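PDB 5NY5: 3,4-dihydroxybenzoate decarboxylase from Enterobacter cloacae, which probably catalyses the reversible decarboxylation of 3,4-dihydroxybenzoate to catechol, as a prenylated-FMN- and metal-dependent enzyme of the UbiD family. Local coordinates for residues Arg70-Ala82 with Ile316-Leu330. Residues are numbered along the deposited sequence; the frame is centred on the assembly and turned at random.
Sequences RILVGMHASRERA and ILQTLVGPGEEHTTL
A parallel strand pair ties the N-terminal domain of this UbiD-family enzyme to the strand leading into helix 324-346: strand 70-73 runs between strands 57-60 and 316-319. Leu317 lies astride the pairing, its N giving to Arg70 O (3.0 Å) and its O taking Leu72 N, while Thr319 N reaches Leu72 O (2.9 Å). Arg70, extended beyond CG, lays one guanidinium face over Ile316 while its NH2 bonds to His314 O; Ile316 CG2 also meets Leu72 CB. On the other face of the sheet Val73 CG1 touches both Thr319 CG2 and Val321 CG2. Past the strands, Glu326 reaches into the turn Gly74-Ala77. Its OE2 takes a nearly straight bond from His76 N, above the carboxylate plane (3.0 Å), and on its anti lone pair a bent one from His76 ND1 (2.9 Å, 134° at H), tilted from the ring plane; OE1 receives a weak bond from Gly74 N. Leu330 CD2 covers one face of the His76 ring and Met75 CB the opposite one. Thr329 OG1 donates to His76 O (2.8 Å). Leu330 lies about 5 Å, side chain to side chain, from the prenylated-FMN-binding Ile169. Two N-H donors on OE2 are consistent with an ionised Glu326; the ND1 bond and two covered faces probably restrain the ring beside the cofactor site.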
ATOM      1  N   ARG A  70     -34.245 -20.499 -43.149  1.00 55.90           N
ATOM      2  CA  ARG A  70     -34.627 -19.450 -42.214  1.00 54.98           C
ATOM      3  C   ARG A  70     -33.741 -19.565 -40.982  1.00 53.80           C
ATOM      4  O   ARG A  70     -33.621 -20.647 -40.402  1.00 53.69           O
ATOM      5  CB  ARG A  70     -36.113 -19.544 -41.843  1.00 55.34           C
ATOM      6  CG  ARG A  70     -36.606 -20.943 -41.518  1.00 55.79           C
ATOM      7  CD  ARG A  70     -38.071 -20.927 -41.115  1.00 56.33           C
ATOM      8  NE  ARG A  70     -38.556 -22.259 -40.774  1.00 56.92           N
ATOM      9  CZ  ARG A  70     -39.774 -22.517 -40.309  1.00 57.60           C
ATOM     10  NH1 ARG A  70     -40.640 -21.532 -40.125  1.00 57.77           N
ATOM     11  NH2 ARG A  70     -40.124 -23.762 -40.025  1.00 58.26           N
ATOM     12  N   ILE A  71     -33.119 -18.453 -40.599  1.00 53.08           N
ATOM     13  CA  ILE A  71     -32.084 -18.431 -39.572  1.00 52.15           C
ATOM     14  C   ILE A  71     -32.627 -17.755 -38.322  1.00 51.40           C
ATOM     15  O   ILE A  71     -33.279 -16.707 -38.398  1.00 51.45           O
ATOM     16  CB  ILE A  71     -30.817 -17.721 -40.083  1.00 52.15           C
ATOM     17  CG1 ILE A  71     -30.280 -18.453 -41.312  1.00 53.12           C
ATOM     18  CG2 ILE A  71     -29.762 -17.654 -38.993  1.00 51.35           C
ATOM     19  CD1 ILE A  71     -29.021 -17.861 -41.884  1.00 53.43           C
ATOM     20  N   LEU A  72     -32.338 -18.352 -37.170  1.00 50.85           N
ATOM     21  CA  LEU A  72     -32.888 -17.929 -35.892  1.00 50.34           C
ATOM     22  C   LEU A  72     -31.766 -17.500 -34.956  1.00 49.61           C
ATOM     23  O   LEU A  72     -30.796 -18.239 -34.768  1.00 49.51           O
ATOM     24  CB  LEU A  72     -33.683 -19.066 -35.266  1.00 50.61           C
ATOM     25  CG  LEU A  72     -34.389 -18.757 -33.961  1.00 50.39           C
ATOM     26  CD1 LEU A  72     -35.371 -17.626 -34.180  1.00 50.65           C
ATOM     27  CD2 LEU A  72     -35.085 -20.012 -33.493  1.00 50.92           C
ATOM     28  N   VAL A  73     -31.904 -16.313 -34.363  1.00 49.26           N
ATOM     29  CA  VAL A  73     -30.915 -15.784 -33.432  1.00 48.73           C
ATOM     30  C   VAL A  73     -31.625 -15.117 -32.264  1.00 48.54           C
ATOM     31  O   VAL A  73     -32.745 -14.617 -32.394  1.00 48.84           O
ATOM     32  CB  VAL A  73     -29.952 -14.775 -34.101  1.00 48.74           C
ATOM     33  CG1 VAL A  73     -29.112 -15.447 -35.167  1.00 49.11           C
ATOM     34  CG2 VAL A  73     -30.728 -13.609 -34.681  1.00 49.00           C
ATOM     35  N   GLY A  74     -30.952 -15.108 -31.115  1.00 48.21           N
ATOM     36  CA  GLY A  74     -31.399 -14.355 -29.963  1.00 48.15           C
ATOM     37  C   GLY A  74     -32.356 -15.063 -29.036  1.00 48.53           C
ATOM     38  O   GLY A  74     -32.961 -14.403 -28.183  1.00 49.23           O
HETATM   39  N   MSE A  75     -32.505 -16.377 -29.158  1.00 48.58           N
HETATM   40  CA  MSE A  75     -33.506 -17.103 -28.387  1.00 49.06           C
HETATM   41  C   MSE A  75     -33.259 -16.988 -26.886  1.00 49.74           C
HETATM   42  O   MSE A  75     -34.194 -16.802 -26.115  1.00 51.03           O
HETATM   43  CB  MSE A  75     -33.536 -18.573 -28.817  1.00 52.42           C
HETATM   44  CG  MSE A  75     -34.783 -19.350 -28.400  1.00 50.31           C
HETATM   45 SE   MSE A  75     -36.486 -18.640 -29.067  1.00 54.49          SE
HETATM   46  CE  MSE A  75     -35.936 -18.064 -30.808  1.00 50.43           C
ATOM     47  N   HIS A  76     -31.997 -17.080 -26.477  1.00 48.72           N
ATOM     48  CA  HIS A  76     -31.629 -16.955 -25.074  1.00 48.85           C
ATOM     49  C   HIS A  76     -31.055 -15.585 -24.737  1.00 48.61           C
ATOM     50  O   HIS A  76     -30.485 -15.417 -23.655  1.00 48.76           O
ATOM     51  CB  HIS A  76     -30.622 -18.040 -24.683  1.00 48.88           C
ATOM     52  CG  HIS A  76     -30.892 -19.374 -25.305  1.00 49.11           C
ATOM     53  ND1 HIS A  76     -30.263 -19.797 -26.455  1.00 48.89           N
ATOM     54  CD2 HIS A  76     -31.718 -20.381 -24.936  1.00 49.71           C
ATOM     55  CE1 HIS A  76     -30.690 -21.007 -26.769  1.00 49.31           C
ATOM     56  NE2 HIS A  76     -31.573 -21.383 -25.863  1.00 49.81           N
ATOM     57  N   ALA A  77     -31.195 -14.605 -25.629  1.00 48.39           N
ATOM     58  CA  ALA A  77     -30.585 -13.289 -25.443  1.00 48.27           C
ATOM     59  C   ALA A  77     -31.396 -12.373 -24.538  1.00 48.71           C
ATOM     60  O   ALA A  77     -31.511 -11.177 -24.809  1.00 48.77           O
ATOM     61  CB  ALA A  77     -30.361 -12.638 -26.805  1.00 48.03           C
ATOM     62  N   SER A  78     -31.961 -12.909 -23.457  1.00 49.17           N
ATOM     63  CA  SER A  78     -32.734 -12.127 -22.502  1.00 49.82           C
ATOM     64  C   SER A  78     -33.027 -12.959 -21.260  1.00 50.44           C
ATOM     65  O   SER A  78     -33.454 -14.111 -21.366  1.00 50.57           O
ATOM     66  CB  SER A  78     -34.041 -11.635 -23.129  1.00 50.18           C
ATOM     67  OG  SER A  78     -34.971 -11.247 -22.135  1.00 51.09           O
ATOM     68  N   ARG A  79     -32.795 -12.389 -20.078  1.00 50.96           N
ATOM     69  CA  ARG A  79     -33.106 -13.122 -18.857  1.00 51.77           C
ATOM     70  C   ARG A  79     -34.611 -13.262 -18.677  1.00 52.63           C
ATOM     71  O   ARG A  79     -35.092 -14.309 -18.231  1.00 53.22           O
ATOM     72  CB  ARG A  79     -32.471 -12.437 -17.645  1.00 52.31           C
ATOM     73  CG  ARG A  79     -32.827 -13.088 -16.316  1.00 53.40           C
ATOM     74  CD  ARG A  79     -32.134 -12.413 -15.146  1.00 54.07           C
ATOM     75  NE  ARG A  79     -30.854 -13.039 -14.837  1.00 53.84           N
ATOM     76  CZ  ARG A  79     -30.648 -13.843 -13.803  1.00 54.66           C
ATOM     77  NH1 ARG A  79     -31.637 -14.114 -12.966  1.00 55.79           N
ATOM     78  NH2 ARG A  79     -29.454 -14.370 -13.601  1.00 54.53           N
ATOM     79  N   GLU A  80     -35.368 -12.222 -19.029  1.00 52.88           N
ATOM     80  CA  GLU A  80     -36.822 -12.318 -18.979  1.00 53.86           C
ATOM     81  C   GLU A  80     -37.326 -13.389 -19.935  1.00 53.61           C
ATOM     82  O   GLU A  80     -38.169 -14.216 -19.571  1.00 54.50           O
ATOM     83  CB  GLU A  80     -37.457 -10.966 -19.310  1.00 55.41           C
ATOM     84  CG  GLU A  80     -37.451  -9.954 -18.167  1.00 59.88           C
ATOM     85  CD  GLU A  80     -36.096  -9.301 -17.960  1.00 64.47           C
ATOM     86  OE1 GLU A  80     -35.318  -9.214 -18.934  1.00 62.65           O
ATOM     87  OE2 GLU A  80     -35.811  -8.873 -16.821  1.00 67.06           O
ATOM     88  N   ARG A  81     -36.810 -13.393 -21.165  1.00 52.57           N
ATOM     89  CA  ARG A  81     -37.248 -14.375 -22.149  1.00 52.42           C
ATOM     90  C   ARG A  81     -36.946 -15.794 -21.685  1.00 52.54           C
ATOM     91  O   ARG A  81     -37.781 -16.695 -21.835  1.00 54.47           O
ATOM     92  CB  ARG A  81     -36.590 -14.096 -23.501  1.00 51.41           C
ATOM     93  CG  ARG A  81     -36.773 -15.205 -24.518  1.00 51.25           C
ATOM     94  CD  ARG A  81     -36.901 -14.666 -25.934  1.00 50.92           C
ATOM     95  NE  ARG A  81     -35.648 -14.144 -26.467  1.00 50.02           N
ATOM     96  CZ  ARG A  81     -35.343 -12.853 -26.544  1.00 49.84           C
ATOM     97  NH1 ARG A  81     -36.201 -11.937 -26.120  1.00 50.46           N
ATOM     98  NH2 ARG A  81     -34.180 -12.478 -27.050  1.00 49.21           N
ATOM     99  N   ALA A  82     -35.763 -16.009 -21.109  1.00 52.07           N
ATOM    100  CA  ALA A  82     -35.424 -17.332 -20.599  1.00 52.32           C
ATOM    101  C   ALA A  82     -36.333 -17.728 -19.445  1.00 53.64           C
ATOM    102  O   ALA A  82     -36.736 -18.892 -19.337  1.00 54.25           O
ATOM    103  CB  ALA A  82     -33.960 -17.369 -20.167  1.00 51.75           C
ATOM    104  N   ILE A 316     -35.246 -24.974 -39.153  1.00 61.04           N
ATOM    105  CA  ILE A 316     -34.780 -23.693 -38.640  1.00 59.75           C
ATOM    106  C   ILE A 316     -33.319 -23.828 -38.237  1.00 59.42           C
ATOM    107  O   ILE A 316     -32.946 -24.763 -37.520  1.00 59.54           O
ATOM    108  CB  ILE A 316     -35.641 -23.243 -37.450  1.00 58.75           C
ATOM    109  CG1 ILE A 316     -37.097 -23.067 -37.880  1.00 59.23           C
ATOM    110  CG2 ILE A 316     -35.094 -21.963 -36.853  1.00 57.49           C
ATOM    111  CD1 ILE A 316     -38.049 -22.879 -36.724  1.00 58.60           C
ATOM    112  N   LEU A 317     -32.486 -22.902 -38.702  1.00 59.13           N
ATOM    113  CA  LEU A 317     -31.087 -22.843 -38.290  1.00 58.80           C
ATOM    114  C   LEU A 317     -30.971 -21.871 -37.122  1.00 57.37           C
ATOM    115  O   LEU A 317     -31.179 -20.666 -37.288  1.00 56.79           O
ATOM    116  CB  LEU A 317     -30.194 -22.421 -39.454  1.00 59.47           C
ATOM    117  CG  LEU A 317     -28.697 -22.366 -39.148  1.00 59.37           C
ATOM    118  CD1 LEU A 317     -28.238 -23.666 -38.517  1.00 59.81           C
ATOM    119  CD2 LEU A 317     -27.899 -22.079 -40.407  1.00 60.34           C
ATOM    120  N   GLN A 318     -30.650 -22.392 -35.942  1.00 56.90           N
ATOM    121  CA  GLN A 318     -30.516 -21.586 -34.735  1.00 55.64           C
ATOM    122  C   GLN A 318     -29.046 -21.351 -34.419  1.00 55.41           C
ATOM    123  O   GLN A 318     -28.240 -22.286 -34.450  1.00 56.12           O
ATOM    124  CB  GLN A 318     -31.202 -22.257 -33.544  1.00 55.34           C
ATOM    125  CG  GLN A 318     -31.062 -21.490 -32.242  1.00 54.15           C
ATOM    126  CD  GLN A 318     -31.790 -22.151 -31.091  1.00 54.00           C
ATOM    127  OE1 GLN A 318     -32.171 -23.316 -31.169  1.00 54.84           O
ATOM    128  NE2 GLN A 318     -31.990 -21.405 -30.014  1.00 53.04           N
ATOM    129  N   THR A 319     -28.704 -20.103 -34.118  1.00 54.54           N
ATOM    130  CA  THR A 319     -27.366 -19.732 -33.678  1.00 54.25           C
ATOM    131  C   THR A 319     -27.495 -18.493 -32.798  1.00 53.06           C
ATOM    132  O   THR A 319     -28.598 -18.113 -32.395  1.00 52.51           O
ATOM    133  CB  THR A 319     -26.436 -19.515 -34.880  1.00 55.06           C
ATOM    134  OG1 THR A 319     -25.095 -19.309 -34.420  1.00 54.98           O
ATOM    135  CG2 THR A 319     -26.880 -18.313 -35.695  1.00 54.92           C
ATOM    136  N   LEU A 320     -26.366 -17.865 -32.483  1.00 52.76           N
ATOM    137  CA  LEU A 320     -26.359 -16.664 -31.663  1.00 51.74           C
ATOM    138  C   LEU A 320     -25.583 -15.566 -32.374  1.00 51.86           C
ATOM    139  O   LEU A 320     -24.900 -15.799 -33.374  1.00 52.72           O
ATOM    140  CB  LEU A 320     -25.769 -16.930 -30.268  1.00 51.23           C
ATOM    141  CG  LEU A 320     -24.436 -17.671 -30.115  1.00 51.82           C
ATOM    142  CD1 LEU A 320     -23.243 -16.816 -30.511  1.00 51.96           C
ATOM    143  CD2 LEU A 320     -24.273 -18.174 -28.690  1.00 51.45           C
ATOM    144  N   VAL A 321     -25.693 -14.356 -31.835  1.00 51.09           N
ATOM    145  CA  VAL A 321     -24.965 -13.190 -32.321  1.00 51.18           C
ATOM    146  C   VAL A 321     -24.358 -12.483 -31.118  1.00 50.41           C
ATOM    147  O   VAL A 321     -25.034 -12.286 -30.104  1.00 49.64           O
ATOM    148  CB  VAL A 321     -25.877 -12.230 -33.109  1.00 51.25           C
ATOM    149  CG1 VAL A 321     -25.145 -10.942 -33.438  1.00 51.36           C
ATOM    150  CG2 VAL A 321     -26.379 -12.895 -34.382  1.00 52.16           C
ATOM    151  N   GLY A 322     -23.088 -12.110 -31.225  1.00 50.72           N
ATOM    152  CA  GLY A 322     -22.454 -11.345 -30.170  1.00 50.13           C
ATOM    153  C   GLY A 322     -21.130 -11.863 -29.647  1.00 50.42           C
ATOM    154  O   GLY A 322     -20.084 -11.321 -29.989  1.00 50.89           O
ATOM    155  N   PRO A 323     -21.158 -12.921 -28.818  1.00 50.28           N
ATOM    156  CA  PRO A 323     -22.315 -13.724 -28.408  1.00 49.94           C
ATOM    157  C   PRO A 323     -23.264 -13.019 -27.445  1.00 48.97           C
ATOM    158  O   PRO A 323     -24.330 -13.562 -27.172  1.00 48.76           O
ATOM    159  CB  PRO A 323     -21.670 -14.937 -27.741  1.00 50.31           C
ATOM    160  CG  PRO A 323     -20.400 -14.423 -27.200  1.00 50.36           C
ATOM    161  CD  PRO A 323     -19.914 -13.407 -28.195  1.00 50.65           C
ATOM    162  N   GLY A 324     -22.876 -11.854 -26.938  1.00 48.51           N
ATOM    163  CA  GLY A 324     -23.821 -10.950 -26.301  1.00 47.77           C
ATOM    164  C   GLY A 324     -24.564 -11.569 -25.143  1.00 47.31           C
ATOM    165  O   GLY A 324     -24.052 -12.444 -24.443  1.00 47.41           O
ATOM    166  N   GLU A 325     -25.804 -11.111 -24.943  1.00 46.91           N
ATOM    167  CA  GLU A 325     -26.609 -11.578 -23.819  1.00 46.55           C
ATOM    168  C   GLU A 325     -26.918 -13.067 -23.913  1.00 46.98           C
ATOM    169  O   GLU A 325     -27.149 -13.717 -22.888  1.00 46.89           O
ATOM    170  CB  GLU A 325     -27.906 -10.780 -23.750  1.00 46.26           C
ATOM    171  CG  GLU A 325     -28.710 -10.992 -22.485  1.00 45.94           C
ATOM    172  CD  GLU A 325     -28.143 -10.223 -21.316  1.00 45.49           C
ATOM    173  OE1 GLU A 325     -27.319  -9.319 -21.552  1.00 45.41           O
ATOM    174  OE2 GLU A 325     -28.517 -10.519 -20.164  1.00 45.33           O
ATOM    175  N   GLU A 326     -26.940 -13.621 -25.125  1.00 47.55           N
ATOM    176  CA  GLU A 326     -27.194 -15.049 -25.273  1.00 48.10           C
ATOM    177  C   GLU A 326     -26.133 -15.871 -24.549  1.00 51.54           C
ATOM    178  O   GLU A 326     -26.447 -16.885 -23.913  1.00 53.55           O
ATOM    179  CB  GLU A 326     -27.257 -15.416 -26.756  1.00 48.77           C
ATOM    180  CG  GLU A 326     -27.872 -16.771 -27.026  1.00 49.40           C
ATOM    181  CD  GLU A 326     -28.796 -16.761 -28.228  1.00 49.81           C
ATOM    182  OE1 GLU A 326     -28.636 -15.877 -29.097  1.00 49.83           O
ATOM    183  OE2 GLU A 326     -29.687 -17.633 -28.300  1.00 50.21           O
ATOM    184  N   HIS A 327     -24.872 -15.441 -24.617  1.00 48.41           N
ATOM    185  CA  HIS A 327     -23.832 -16.107 -23.841  1.00 48.72           C
ATOM    186  C   HIS A 327     -24.020 -15.864 -22.350  1.00 48.16           C
ATOM    187  O   HIS A 327     -23.826 -16.777 -21.539  1.00 48.49           O
ATOM    188  CB  HIS A 327     -22.452 -15.631 -24.288  1.00 49.03           C
ATOM    189  CG  HIS A 327     -21.321 -16.334 -23.606  1.00 49.55           C
ATOM    190  ND1 HIS A 327     -20.959 -16.074 -22.302  1.00 49.20           N
ATOM    191  CD2 HIS A 327     -20.473 -17.292 -24.047  1.00 50.52           C
ATOM    192  CE1 HIS A 327     -19.937 -16.842 -21.969  1.00 49.94           C
ATOM    193  NE2 HIS A 327     -19.623 -17.590 -23.011  1.00 50.76           N
ATOM    194  N   THR A 328     -24.391 -14.639 -21.971  1.00 47.44           N
ATOM    195  CA  THR A 328     -24.587 -14.317 -20.561  1.00 46.97           C
ATOM    196  C   THR A 328     -25.623 -15.231 -19.920  1.00 47.08           C
ATOM    197  O   THR A 328     -25.458 -15.659 -18.773  1.00 47.16           O
ATOM    198  CB  THR A 328     -25.005 -12.854 -20.411  1.00 46.31           C
ATOM    199  OG1 THR A 328     -23.948 -12.000 -20.859  1.00 46.31           O
ATOM    200  CG2 THR A 328     -25.327 -12.540 -18.962  1.00 45.92           C
ATOM    201  N   THR A 329     -26.700 -15.541 -20.644  1.00 47.20           N
ATOM    202  CA  THR A 329     -27.708 -16.453 -20.114  1.00 47.46           C
ATOM    203  C   THR A 329     -27.142 -17.855 -19.946  1.00 48.23           C
ATOM    204  O   THR A 329     -27.219 -18.443 -18.863  1.00 48.45           O
ATOM    205  CB  THR A 329     -28.928 -16.484 -21.032  1.00 47.57           C
ATOM    206  OG1 THR A 329     -29.577 -15.209 -21.014  1.00 46.99           O
ATOM    207  CG2 THR A 329     -29.908 -17.552 -20.577  1.00 48.04           C
ATOM    208  N   LEU A 330     -26.560 -18.403 -21.014  1.00 48.76           N
ATOM    209  CA  LEU A 330     -26.119 -19.792 -20.987  1.00 49.69           C
ATOM    210  C   LEU A 330     -24.977 -20.005 -20.000  1.00 49.91           C
ATOM    211  O   LEU A 330     -24.884 -21.064 -19.372  1.00 50.61           O
ATOM    212  CB  LEU A 330     -25.712 -20.236 -22.392  1.00 50.30           C
ATOM    213  CG  LEU A 330     -26.840 -20.209 -23.427  1.00 50.31           C
ATOM    214  CD1 LEU A 330     -26.343 -20.639 -24.797  1.00 51.03           C
ATOM    215  CD2 LEU A 330     -27.999 -21.083 -22.976  1.00 50.65           C
TER
HETATM  216  O   HOH W   1     -30.340 -18.367 -30.606  1.00 38.16           O